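Local coordinates for flagellar motor switch protein FliG (PDB 3HJL), which probably forms part of the rotor-mounted switch complex (C ring) of the bacterial flagellar motor, which sets the direction of flagellar rotation, at residues K108-I113 / E177-L182; V116-L121 / A146-N151. All blocks are in the same frame, centred on the assembly; numbering follows the deposited sequence.

Contacts 1 and 2 join different pairs of helices, yet they belong to one packed region of the middle part of FliG. Contact 1, between helices 93-114 and 172-193, is buried and mostly apolar packing, with no hydrogen bond across it. Contact 2, between the start of helix 118-125 and the end of helix 142-150, is partly buried: a leucine and an isoleucine meet on its inner side, while a serine-glutamate hydrogen bond with a bridging water, and an asparagine against an arginine's aliphatic chain, make up the rest. Helices 93-114 and 118-125 are consecutive in the chain, and Leu121 of contact 2 touches both Ile113 and Leu182 of contact 1.

Contact 1 of 2, residues K108-I113 / E177-L182; sequences KILKEI and ELAQIL
Leu182, which meets Ile113 across the interface, is held in its helix by the bond from its backbone N to Leu178 O (3.0 Å). No hydrogen bond passes between 108-113 and 177-182, so van der Waals packing, chiefly between carbons, carries the association. At its middle sits Ala179, whose CB lies 3.5 Å from Ile109 CG2. That methyl stands anti to the backbone N (CG1 takes the place beside it, chi1 -69°). One turn on, Ile113 CG1 comes within 3.8 Å of the Ala179 CB, and Leu110 CD2 reaches it from the flank at 4.0 Å. The methyl of one small residue is thus met by three branched side chains. The axes of the two segments approach to 9.6 Å at an angle of 43°, a closeness the small Ala179 probably helps to allow. The packing suits the superhelical, armadillo-type build of FliG: helix 93-114, which arrives from the N-terminal part of the chain, is laid against the long helix 172-193 of the middle part. Phe136 of helix 130-137 touches Ile113, Ala179 and Leu182, covering this same patch. Toward one end, Ile109 CD1 lies across the Gln180 chain, 3.8 Å from its CG and as near to its NE2. Toward the other, Ile113 crosses Leu182 at about a right angle, CD1 to CD2 at 4.0 Å.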
loop_
_atom_site.group_PDB
_atom_site.type_symbol
_atom_site.label_atom_id
_atom_site.label_comp_id
_atom_site.label_asym_id
_atom_site.label_seq_id
_atom_site.Cartn_x
_atom_site.Cartn_y
_atom_site.Cartn_z
ATOM N N LYS A 108 14.915 -9.130 -0.707
ATOM C CA LYS A 108 14.529 -8.305 -1.857
ATOM C C LYS A 108 14.394 -6.814 -1.467
ATOM O O LYS A 108 14.847 -5.941 -2.182
ATOM C CB LYS A 108 13.219 -8.845 -2.450
ATOM C CG LYS A 108 12.592 -8.018 -3.579
ATOM C CD LYS A 108 11.347 -8.709 -4.180
ATOM C CE LYS A 108 10.208 -8.942 -3.157
ATOM N NZ LYS A 108 9.790 -7.709 -2.405
ATOM N N ILE A 109 13.765 -6.555 -0.333
ATOM C CA ILE A 109 13.607 -5.207 0.183
ATOM C C ILE A 109 14.961 -4.561 0.478
ATOM O O ILE A 109 15.220 -3.436 0.041
ATOM C CB ILE A 109 12.713 -5.198 1.463
ATOM C CG1 ILE A 109 11.245 -5.550 1.125
ATOM C CG2 ILE A 109 12.756 -3.868 2.144
ATOM C CD1 ILE A 109 10.588 -4.619 0.114
ATOM N N LEU A 110 15.833 -5.283 1.179
ATOM C CA LEU A 110 17.158 -4.760 1.527
ATOM C C LEU A 110 18.078 -4.584 0.299
ATOM O O LEU A 110 18.943 -3.712 0.301
ATOM C CB LEU A 110 17.812 -5.612 2.628
ATOM C CG LEU A 110 17.106 -5.644 4.013
ATOM C CD1 LEU A 110 17.870 -6.553 4.979
ATOM C CD2 LEU A 110 16.921 -4.271 4.661
ATOM N N LYS A 111 17.863 -5.368 -0.760
ATOM C CA LYS A 111 18.572 -5.153 -2.035
ATOM C C LYS A 111 18.169 -3.828 -2.702
ATOM O O LYS A 111 19.003 -3.171 -3.322
ATOM C CB LYS A 111 18.331 -6.304 -3.012
ATOM C CG LYS A 111 19.168 -7.543 -2.750
ATOM C CD LYS A 111 18.857 -8.626 -3.785
ATOM C CE LYS A 111 19.700 -9.878 -3.563
ATOM N NZ LYS A 111 19.503 -10.880 -4.652
ATOM N N GLU A 112 16.889 -3.464 -2.611
ATOM C CA GLU A 112 16.414 -2.174 -3.111
ATOM C C GLU A 112 17.000 -1.008 -2.321
ATOM O O GLU A 112 17.253 0.061 -2.886
ATOM C CB GLU A 112 14.889 -2.100 -3.080
ATOM C CG GLU A 112 14.197 -3.041 -4.045
ATOM C CD GLU A 112 14.481 -2.719 -5.513
ATOM O OE1 GLU A 112 14.380 -1.529 -5.917
ATOM O OE2 GLU A 112 14.789 -3.671 -6.261
ATOM N N ILE A 113 17.158 -1.208 -1.008
ATOM C CA ILE A 113 17.821 -0.241 -0.119
ATOM C C ILE A 113 19.302 -0.065 -0.503
ATOM O O ILE A 113 19.846 1.035 -0.432
ATOM C CB ILE A 113 17.744 -0.722 1.390
ATOM C CG1 ILE A 113 16.349 -0.515 1.967
ATOM C CG2 ILE A 113 18.741 0.020 2.252
ATOM C CD1 ILE A 113 15.975 0.973 2.177
ATOM N N GLU A 177 10.093 -3.679 7.701
ATOM C CA GLU A 177 9.112 -2.596 7.766
ATOM C C GLU A 177 9.778 -1.212 7.780
ATOM O O GLU A 177 9.306 -0.306 7.123
ATOM C CB GLU A 177 8.208 -2.777 8.996
ATOM C CG GLU A 177 7.169 -1.653 9.234
ATOM C CD GLU A 177 6.228 -1.438 8.058
ATOM O OE1 GLU A 177 6.010 -2.400 7.303
ATOM O OE2 GLU A 177 5.683 -0.319 7.917
ATOM N N LEU A 178 10.875 -1.086 8.524
ATOM C CA LEU A 178 11.702 0.149 8.568
ATOM C C LEU A 178 12.200 0.489 7.134
ATOM O O LEU A 178 12.117 1.630 6.676
ATOM C CB LEU A 178 12.914 -0.085 9.505
ATOM C CG LEU A 178 13.403 0.911 10.558
ATOM C CD1 LEU A 178 12.292 1.335 11.534
ATOM C CD2 LEU A 178 14.555 0.264 11.330
ATOM N N ALA A 179 12.654 -0.537 6.424
ATOM C CA ALA A 179 13.198 -0.394 5.090
ATOM C C ALA A 179 12.126 -0.004 4.075
ATOM O O ALA A 179 12.367 0.849 3.228
ATOM C CB ALA A 179 13.902 -1.696 4.680
ATOM N N GLN A 180 10.943 -0.607 4.186
ATOM C CA GLN A 180 9.811 -0.276 3.317
ATOM C C GLN A 180 9.283 1.153 3.534
ATOM O O GLN A 180 8.904 1.823 2.574
ATOM C CB GLN A 180 8.680 -1.305 3.470
ATOM C CG GLN A 180 9.067 -2.712 2.998
ATOM C CD GLN A 180 7.875 -3.638 2.770
ATOM O OE1 GLN A 180 7.506 -4.421 3.639
ATOM N NE2 GLN A 180 7.269 -3.535 1.606
ATOM N N ILE A 181 9.246 1.606 4.786
ATOM C CA ILE A 181 8.894 3.010 5.109
ATOM C C ILE A 181 9.933 3.986 4.532
ATOM O O ILE A 181 9.585 5.097 4.111
ATOM C CB ILE A 181 8.770 3.241 6.657
ATOM C CG1 ILE A 181 7.525 2.535 7.219
ATOM C CG2 ILE A 181 8.719 4.759 7.017
ATOM C CD1 ILE A 181 6.194 3.049 6.666
ATOM N N LEU A 182 11.195 3.565 4.522
ATOM C CA LEU A 182 12.293 4.369 3.980
ATOM C C LEU A 182 12.151 4.439 2.438
ATOM O O LEU A 182 12.316 5.511 1.851
ATOM C CB LEU A 182 13.664 3.787 4.415
ATOM C CG LEU A 182 14.893 4.731 4.380
ATOM C CD1 LEU A 182 16.033 4.270 5.306
ATOM C CD2 LEU A 182 15.416 4.906 2.956
#

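Contact 2 of 2, residues V116-L121 / A146-N151; sequences VDSRIL and AEIIQN
Ser118 and Glu147 make the one direct hydrogen bond across the contact: Ser118 OG donates to Glu147 OE1 at 2.8 Å, on the anti side of that oxygen and 19° out of the carboxylate plane. A water bridges the same two residues, accepting from Ser118 N at 3.1 Å and donating to Glu147 OE1 at 3.2 Å. Lys144 NZ also hydrogen-bonds to Ser118 OG and makes a long, weak ion pair with Glu147 OE1. An alanine in place of Glu147 would probably leave Ser118 OG without its acceptor here and the bridging water with one anchor fewer.

Further polar bonds lie within each segment. Asp117 is the N-cap of helix 118-125, its OD2 accepting from Arg119 N at 2.9 Å through the anti lone pair. Arg119 grips the same carboxylate side-on in a salt bridge, NE to OD2 at 3.1 Å and NH2 to OD1; a bend in its chain (chi3 -81°) swings NE back toward the cap. In this way the first turn of one middle-domain helix meets the last turn of another, helix 142-150. Just past the latter, Asn151 folds back so that its ND2 donates to Glu147 O at 2.8 Å, which ties the amide back to the last turn of its helix.

Van der Waals contacts complete the interface. Ser118 CB sits against Glu147 CB and Ile148 CG1. Asn151 OD1 approaches the Arg119 CG methylene to 3.5 Å, the guanidinium being led away to Asp117. On the buried side Leu121 CD1 meets Ile148 CD1 at 4.1 Å, and Leu137 of helix 130-137 also touches Ile148.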
loop_
_atom_site.group_PDB
_atom_site.type_symbol
_atom_site.label_atom_id
_atom_site.label_comp_id
_atom_site.label_asym_id
_atom_site.label_seq_id
_atom_site.Cartn_x
_atom_site.Cartn_y
_atom_site.Cartn_z
ATOM N N VAL A 116 20.067 2.424 -3.218
ATOM C CA VAL A 116 19.859 3.834 -2.917
ATOM C C VAL A 116 21.170 4.486 -2.486
ATOM O O VAL A 116 21.945 3.888 -1.779
ATOM C CB VAL A 116 18.779 4.030 -1.824
ATOM C CG1 VAL A 116 18.513 5.516 -1.586
ATOM C CG2 VAL A 116 17.482 3.316 -2.220
ATOM N N ASP A 117 21.428 5.694 -2.986
ATOM C CA ASP A 117 22.624 6.453 -2.638
ATOM C C ASP A 117 22.732 6.586 -1.104
ATOM O O ASP A 117 21.795 7.021 -0.446
ATOM C CB ASP A 117 22.539 7.829 -3.290
ATOM C CG ASP A 117 23.831 8.602 -3.206
ATOM O OD1 ASP A 117 24.422 8.828 -4.274
ATOM O OD2 ASP A 117 24.258 8.978 -2.092
ATOM N N SER A 118 23.882 6.203 -0.552
ATOM C CA SER A 118 24.128 6.235 0.906
ATOM C C SER A 118 23.992 7.609 1.569
ATOM O O SER A 118 23.755 7.685 2.779
ATOM C CB SER A 118 25.499 5.635 1.221
ATOM O OG SER A 118 25.529 4.253 0.882
ATOM N N ARG A 119 24.167 8.683 0.795
ATOM C CA ARG A 119 23.914 10.047 1.288
ATOM C C ARG A 119 22.427 10.251 1.572
ATOM O O ARG A 119 22.060 10.893 2.551
ATOM C CB ARG A 119 24.394 11.098 0.276
ATOM C CG ARG A 119 25.900 11.133 0.078
ATOM C CD ARG A 119 26.307 12.038 -1.078
ATOM N NE ARG A 119 26.171 11.389 -2.387
ATOM C CZ ARG A 119 26.479 11.963 -3.551
ATOM N NH1 ARG A 119 26.995 13.196 -3.602
ATOM N NH2 ARG A 119 26.321 11.275 -4.683
ATOM N N ILE A 120 21.581 9.695 0.704
ATOM C CA ILE A 120 20.129 9.753 0.867
ATOM C C ILE A 120 19.678 8.908 2.065
ATOM O O ILE A 120 18.857 9.358 2.865
ATOM C CB ILE A 120 19.389 9.306 -0.436
ATOM C CG1 ILE A 120 19.687 10.301 -1.584
ATOM C CG2 ILE A 120 17.871 9.187 -0.181
ATOM C CD1 ILE A 120 19.193 9.863 -2.935
ATOM N N LEU A 121 20.247 7.710 2.205
ATOM C CA LEU A 121 19.942 6.835 3.342
ATOM C C LEU A 121 20.413 7.460 4.667
ATOM O O LEU A 121 19.672 7.457 5.642
ATOM C CB LEU A 121 20.555 5.440 3.140
ATOM C CG LEU A 121 20.059 4.619 1.929
ATOM C CD1 LEU A 121 20.821 3.328 1.758
ATOM C CD2 LEU A 121 18.601 4.316 2.024
ATOM N N ALA A 146 29.043 0.989 6.155
ATOM C CA ALA A 146 30.218 1.865 6.265
ATOM C C ALA A 146 30.010 3.199 5.538
ATOM O O ALA A 146 30.383 4.243 6.059
ATOM C CB ALA A 146 31.457 1.163 5.723
ATOM N N GLU A 147 29.455 3.144 4.322
ATOM C CA GLU A 147 29.157 4.347 3.525
ATOM C C GLU A 147 28.138 5.247 4.215
ATOM O O GLU A 147 28.260 6.472 4.171
ATOM C CB GLU A 147 28.605 3.977 2.149
ATOM C CG GLU A 147 29.615 3.466 1.151
ATOM C CD GLU A 147 28.952 2.861 -0.088
ATOM O OE1 GLU A 147 27.805 3.247 -0.414
ATOM O OE2 GLU A 147 29.581 2.004 -0.745
ATOM N N ILE A 148 27.111 4.638 4.809
ATOM C CA ILE A 148 26.082 5.389 5.537
ATOM C C ILE A 148 26.690 6.025 6.779
ATOM O O ILE A 148 26.479 7.211 7.035
ATOM C CB ILE A 148 24.892 4.499 5.957
ATOM C CG1 ILE A 148 24.123 3.996 4.731
ATOM C CG2 ILE A 148 23.955 5.266 6.854
ATOM C CD1 ILE A 148 23.217 2.825 5.030
ATOM N N ILE A 149 27.472 5.242 7.525
ATOM C CA ILE A 149 28.145 5.742 8.731
ATOM C C ILE A 149 29.017 6.958 8.425
ATOM O O ILE A 149 28.929 7.958 9.122
ATOM C CB ILE A 149 28.988 4.640 9.435
ATOM C CG1 ILE A 149 28.077 3.676 10.209
ATOM C CG2 ILE A 149 29.998 5.261 10.406
ATOM C CD1 ILE A 149 27.497 4.247 11.506
ATOM N N GLN A 150 29.781 6.903 7.335
ATOM C CA GLN A 150 30.640 8.029 6.931
ATOM C C GLN A 150 29.882 9.336 6.635
ATOM O O GLN A 150 30.413 10.419 6.871
ATOM C CB GLN A 150 31.511 7.637 5.740
ATOM C CG GLN A 150 32.656 6.703 6.123
ATOM C CD GLN A 150 33.476 6.241 4.933
ATOM O OE1 GLN A 150 33.037 6.333 3.782
ATOM N NE2 GLN A 150 34.681 5.736 5.206
ATOM N N ASN A 151 28.638 9.221 6.165
ATOM C CA ASN A 151 27.762 10.379 5.909
ATOM C C ASN A 151 26.888 10.824 7.113
ATOM O O ASN A 151 26.047 11.712 6.964
ATOM C CB ASN A 151 26.870 10.084 4.696
ATOM C CG ASN A 151 27.639 10.097 3.402
ATOM O OD1 ASN A 151 27.991 11.159 2.900
ATOM N ND2 ASN A 151 27.864 8.921 2.824
HETATM O O HOH W 1 26.324 5.413 -2.298
#